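Local coordinates for carbohydrate kinase, FGGY (PDB 3IFR), which probably phosphorylates D-xylulose as a xylulokinase of the FGGY carbohydrate kinase family, at residues Ala421-Asn433 and Val462-Ala475. Sequence-based numbering, arbitrary orientation.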
loop_
_atom_site.group_PDB
_atom_site.type_symbol
_atom_site.label_atom_id
_atom_site.label_comp_id
_atom_site.label_asym_id
_atom_site.label_seq_id
_atom_site.Cartn_x
_atom_site.Cartn_y
_atom_site.Cartn_z
ATOM N N ALA A 421 9.943 -14.249 -13.169
ATOM C CA ALA A 421 10.475 -15.427 -12.543
ATOM C C ALA A 421 11.889 -15.717 -13.008
ATOM O O ALA A 421 12.746 -16.062 -12.181
ATOM C CB ALA A 421 9.581 -16.610 -12.788
ATOM N N ASP A 422 12.128 -15.597 -14.319
ATOM C CA ASP A 422 13.468 -15.861 -14.868
ATOM C C ASP A 422 14.516 -14.867 -14.351
ATOM O O ASP A 422 15.734 -15.153 -14.350
ATOM C CB ASP A 422 13.494 -15.824 -16.398
ATOM C CG ASP A 422 12.822 -17.031 -17.040
ATOM O OD1 ASP A 422 12.677 -18.066 -16.361
ATOM O OD2 ASP A 422 12.440 -16.921 -18.236
ATOM N N VAL A 423 14.045 -13.711 -13.910
ATOM C CA VAL A 423 14.972 -12.666 -13.442
ATOM C C VAL A 423 15.242 -12.865 -11.950
ATOM O O VAL A 423 16.356 -12.677 -11.431
ATOM C CB VAL A 423 14.375 -11.269 -13.664
ATOM C CG1 VAL A 423 14.925 -10.292 -12.649
ATOM C CG2 VAL A 423 14.597 -10.820 -15.118
ATOM N N LEU A 424 14.177 -13.256 -11.275
ATOM C CA LEU A 424 14.228 -13.444 -9.867
ATOM C C LEU A 424 14.875 -14.803 -9.623
ATOM O O LEU A 424 15.616 -14.982 -8.673
ATOM C CB LEU A 424 12.801 -13.439 -9.338
ATOM C CG LEU A 424 12.680 -13.333 -7.836
ATOM C CD1 LEU A 424 13.014 -11.914 -7.445
ATOM C CD2 LEU A 424 11.243 -13.728 -7.436
ATOM N N GLN A 425 14.564 -15.780 -10.465
ATOM C CA GLN A 425 15.182 -17.090 -10.297
ATOM C C GLN A 425 14.622 -17.676 -8.994
ATOM O O GLN A 425 15.328 -18.316 -8.198
ATOM C CB GLN A 425 16.693 -16.877 -10.250
ATOM C CG GLN A 425 17.613 -17.633 -11.246
ATOM C CD GLN A 425 16.964 -18.365 -12.411
ATOM O OE1 GLN A 425 16.544 -17.778 -13.399
ATOM N NE2 GLN A 425 16.982 -19.672 -12.331
ATOM N N ARG A 426 13.334 -17.432 -8.777
ATOM C CA ARG A 426 12.565 -18.169 -7.781
ATOM C C ARG A 426 11.161 -18.349 -8.286
ATOM O O ARG A 426 10.707 -17.584 -9.115
ATOM C CB ARG A 426 12.574 -17.462 -6.438
ATOM C CG ARG A 426 13.740 -17.910 -5.576
ATOM C CD ARG A 426 14.278 -16.748 -4.790
ATOM N NE ARG A 426 15.456 -17.055 -3.960
ATOM C CZ ARG A 426 16.422 -17.908 -4.293
ATOM N NH1 ARG A 426 16.376 -18.578 -5.438
ATOM N NH2 ARG A 426 17.446 -18.084 -3.473
ATOM N N PRO A 427 10.473 -19.405 -7.828
ATOM C CA PRO A 427 9.102 -19.589 -8.307
ATOM C C PRO A 427 8.218 -18.413 -7.913
ATOM O O PRO A 427 8.412 -17.874 -6.820
ATOM C CB PRO A 427 8.663 -20.878 -7.582
ATOM C CG PRO A 427 9.959 -21.619 -7.313
ATOM C CD PRO A 427 10.903 -20.502 -6.946
ATOM N N VAL A 428 7.300 -17.992 -8.784
ATOM C CA VAL A 428 6.432 -16.880 -8.445
ATOM C C VAL A 428 4.981 -17.366 -8.430
ATOM O O VAL A 428 4.492 -17.846 -9.444
ATOM C CB VAL A 428 6.565 -15.691 -9.448
ATOM C CG1 VAL A 428 5.571 -14.628 -9.110
ATOM C CG2 VAL A 428 8.000 -15.107 -9.515
ATOM N N GLN A 429 4.288 -17.252 -7.304
ATOM C CA GLN A 429 2.878 -17.674 -7.254
ATOM C C GLN A 429 1.950 -16.528 -7.652
ATOM O O GLN A 429 1.826 -15.555 -6.909
ATOM C CB GLN A 429 2.508 -18.145 -5.849
ATOM C CG GLN A 429 0.987 -18.437 -5.662
ATOM C CD GLN A 429 0.547 -19.700 -6.400
ATOM O OE1 GLN A 429 0.804 -20.818 -5.938
ATOM N NE2 GLN A 429 -0.099 -19.522 -7.564
ATOM N N LEU A 430 1.319 -16.632 -8.821
ATOM C CA LEU A 430 0.374 -15.619 -9.287
ATOM C C LEU A 430 -0.963 -15.799 -8.555
ATOM O O LEU A 430 -1.334 -16.921 -8.191
ATOM C CB LEU A 430 0.131 -15.727 -10.794
ATOM C CG LEU A 430 1.291 -15.524 -11.762
ATOM C CD1 LEU A 430 0.749 -15.451 -13.233
ATOM C CD2 LEU A 430 2.107 -14.250 -11.369
ATOM N N LEU A 431 -1.658 -14.691 -8.324
ATOM C CA LEU A 431 -2.971 -14.718 -7.695
ATOM C C LEU A 431 -3.765 -13.480 -8.100
ATOM O O LEU A 431 -3.215 -12.470 -8.551
ATOM C CB LEU A 431 -2.841 -14.766 -6.180
ATOM C CG LEU A 431 -2.231 -13.483 -5.629
ATOM C CD1 LEU A 431 -3.272 -12.710 -4.842
ATOM C CD2 LEU A 431 -1.037 -13.799 -4.736
ATOM N N ALA A 432 -5.073 -13.572 -7.971
ATOM C CA ALA A 432 -5.912 -12.405 -8.207
ATOM C C ALA A 432 -6.588 -12.033 -6.903
ATOM O O ALA A 432 -7.098 -12.895 -6.179
ATOM C CB ALA A 432 -6.946 -12.698 -9.281
ATOM N N ASN A 433 -6.619 -10.754 -6.596
ATOM C CA ASN A 433 -7.202 -10.321 -5.339
ATOM C C ASN A 433 -7.978 -9.084 -5.654
ATOM O O ASN A 433 -7.549 -7.997 -5.317
ATOM C CB ASN A 433 -6.072 -9.977 -4.396
ATOM C CG ASN A 433 -6.529 -9.721 -2.979
ATOM O OD1 ASN A 433 -5.656 -9.558 -2.092
ATOM N ND2 ASN A 433 -7.881 -9.674 -2.734
ATOM N N VAL A 462 -9.086 -15.787 -1.898
ATOM C CA VAL A 462 -8.567 -15.245 -3.122
ATOM C C VAL A 462 -8.329 -16.279 -4.197
ATOM O O VAL A 462 -8.309 -17.451 -3.962
ATOM C CB VAL A 462 -7.357 -14.357 -2.924
ATOM C CG1 VAL A 462 -7.610 -13.376 -1.869
ATOM C CG2 VAL A 462 -6.186 -15.164 -2.636
ATOM N N ARG A 463 -8.156 -15.770 -5.388
ATOM C CA ARG A 463 -8.046 -16.514 -6.610
ATOM C C ARG A 463 -6.582 -16.811 -6.885
ATOM O O ARG A 463 -5.986 -16.201 -7.736
ATOM C CB ARG A 463 -8.617 -15.605 -7.677
ATOM C CG ARG A 463 -9.015 -16.163 -8.991
ATOM C CD ARG A 463 -9.991 -15.182 -9.673
ATOM N NE ARG A 463 -11.193 -15.022 -8.871
ATOM C CZ ARG A 463 -12.343 -15.662 -9.095
ATOM N NH1 ARG A 463 -12.470 -16.471 -10.126
ATOM N NH2 ARG A 463 -13.382 -15.474 -8.301
ATOM N N THR A 464 -6.021 -17.752 -6.152
ATOM C CA THR A 464 -4.678 -18.212 -6.372
ATOM C C THR A 464 -4.582 -18.906 -7.714
ATOM O O THR A 464 -5.435 -19.645 -8.105
ATOM C CB THR A 464 -4.276 -19.147 -5.288
ATOM O OG1 THR A 464 -2.896 -19.479 -5.426
ATOM C CG2 THR A 464 -5.052 -20.350 -5.409
ATOM N N GLY A 465 -3.546 -18.632 -8.455
ATOM C CA GLY A 465 -3.480 -19.141 -9.797
ATOM C C GLY A 465 -2.244 -19.892 -10.141
ATOM O O GLY A 465 -1.829 -20.722 -9.423
ATOM N N GLU A 466 -1.683 -19.608 -11.282
ATOM C CA GLU A 466 -0.553 -20.369 -11.748
ATOM C C GLU A 466 0.724 -20.030 -10.990
ATOM O O GLU A 466 1.055 -18.852 -10.809
ATOM C CB GLU A 466 -0.360 -20.165 -13.242
ATOM C CG GLU A 466 0.869 -20.848 -13.797
ATOM C CD GLU A 466 1.027 -20.651 -15.318
ATOM O OE1 GLU A 466 0.245 -19.909 -15.931
ATOM O OE2 GLU A 466 1.981 -21.189 -15.900
ATOM N N LYS A 467 1.455 -21.064 -10.586
ATOM C CA LYS A 467 2.768 -20.891 -10.010
ATOM C C LYS A 467 3.803 -21.067 -11.094
ATOM O O LYS A 467 3.906 -22.114 -11.676
ATOM C CB LYS A 467 3.003 -21.886 -8.862
ATOM C CG LYS A 467 4.357 -21.790 -8.204
ATOM C CD LYS A 467 4.378 -22.503 -6.848
ATOM C CE LYS A 467 5.740 -22.520 -6.268
ATOM N NZ LYS A 467 5.774 -22.920 -4.833
ATOM N N ILE A 468 4.593 -20.039 -11.354
ATOM C CA ILE A 468 5.450 -20.096 -12.524
ATOM C C ILE A 468 6.854 -20.450 -12.107
ATOM O O ILE A 468 7.347 -19.835 -11.204
ATOM C CB ILE A 468 5.473 -18.720 -13.252
ATOM C CG1 ILE A 468 4.116 -18.438 -13.895
ATOM C CG2 ILE A 468 6.588 -18.690 -14.280
ATOM C CD1 ILE A 468 4.063 -17.107 -14.573
ATOM N N THR A 469 7.498 -21.451 -12.714
ATOM C CA THR A 469 8.906 -21.721 -12.351
ATOM C C THR A 469 9.913 -21.054 -13.308
ATOM O O THR A 469 9.712 -20.976 -14.515
ATOM C CB THR A 469 9.274 -23.229 -12.250
ATOM O OG1 THR A 469 9.031 -23.865 -13.515
ATOM C CG2 THR A 469 8.528 -23.922 -11.159
ATOM N N PRO A 470 11.007 -20.577 -12.754
ATOM C CA PRO A 470 11.988 -19.929 -13.617
ATOM C C PRO A 470 12.661 -20.965 -14.539
ATOM O O PRO A 470 12.648 -22.167 -14.289
ATOM C CB PRO A 470 13.010 -19.377 -12.627
ATOM C CG PRO A 470 12.300 -19.418 -11.246
ATOM C CD PRO A 470 11.373 -20.554 -11.331
ATOM N N ASP A 471 13.247 -20.499 -15.616
ATOM C CA ASP A 471 14.135 -21.343 -16.358
ATOM C C ASP A 471 15.580 -21.035 -15.958
ATOM O O ASP A 471 16.087 -19.929 -16.197
ATOM C CB ASP A 471 13.912 -21.146 -17.849
ATOM C CG ASP A 471 15.015 -21.738 -18.672
ATOM O OD1 ASP A 471 16.055 -22.188 -18.100
ATOM O OD2 ASP A 471 14.821 -21.748 -19.909
ATOM N N PRO A 472 16.253 -22.015 -15.331
ATOM C CA PRO A 472 17.547 -21.743 -14.721
ATOM C C PRO A 472 18.572 -21.368 -15.753
ATOM O O PRO A 472 19.546 -20.743 -15.392
ATOM C CB PRO A 472 17.903 -23.089 -14.071
ATOM C CG PRO A 472 16.558 -23.697 -13.796
ATOM C CD PRO A 472 15.834 -23.402 -15.077
ATOM N N ALA A 473 18.359 -21.700 -17.013
ATOM C CA ALA A 473 19.274 -21.353 -18.072
ATOM C C ALA A 473 19.274 -19.876 -18.410
ATOM O O ALA A 473 20.169 -19.416 -19.057
ATOM C CB ALA A 473 18.980 -22.152 -19.289
ATOM N N LYS A 474 18.260 -19.160 -17.948
ATOM C CA LYS A 474 18.099 -17.736 -18.081
ATOM C C LYS A 474 18.755 -16.964 -16.969
ATOM O O LYS A 474 18.838 -15.788 -17.028
ATOM C CB LYS A 474 16.629 -17.422 -18.028
ATOM C CG LYS A 474 16.008 -16.957 -19.252
ATOM C CD LYS A 474 16.312 -17.780 -20.404
ATOM C CE LYS A 474 15.285 -17.554 -21.421
ATOM N NZ LYS A 474 15.758 -17.917 -22.709
ATOM N N ALA A 475 19.220 -17.622 -15.936
ATOM C CA ALA A 475 19.798 -16.910 -14.828
ATOM C C ALA A 475 21.036 -16.126 -15.224
ATOM O O ALA A 475 21.291 -15.098 -14.688
ATOM C CB ALA A 475 20.100 -17.808 -13.750
HETATM O O HOH W 1 -0.331 -23.181 -7.446
#
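V462 meets N433 where the two strands begin to pair, its CG1 lying against the side-chain amide. R463 and A432 exchange two backbone hydrogen bonds, A432 N to R463 O and the longer R463 N to A432 O, while R463 CB packs 3.7 Å from A432 CB. T464 sits opposite L431, its OG1 sitting over the face of the Q429 amide, 3.6 Å from Q429 CD. At G465 the register slips by one residue, a beta bulge: G465 N donates to L430 O at 2.8 Å, and L430 N reaches E466 O. Q429 bends over this irregularity. With CG anti to the backbone N (chi1 173°) and a turn at chi2, its NE2 comes down on G465 O at 2.8 Å, standing above that carbonyl's plane, and also donates to L430 O, which therefore accepts twice. A leucine in place of Q429 would probably leave G465 O without its amide donor and take one of the two grips off L430 O. K467 pairs with Q429 past the bulge and extends its chain to bring CE 3.6 Å from P427 CB. I468 and V428 follow as a hydrogen-bonded pair; I468 CD1 touches L430 CD1, I468 CG2 reaches A421 CB at 3.9 Å, and M417 of helix 414-424 touches both I468 and L430. P470 packs against the last turn of that helix and the residues after it, P470 CB 3.4 Å from A421 O and P470 CG close to R426 O. D471 N gives a nearly straight bond to D422 OD1 (2.6 Å, 175°), and the aliphatic start of K474 crosses D422. Strand 463-468 thus forms the antiparallel edge beside 428-432 in the mixed sheet of the C-terminal FGGY domain, a member of the actin-like ATPase clan.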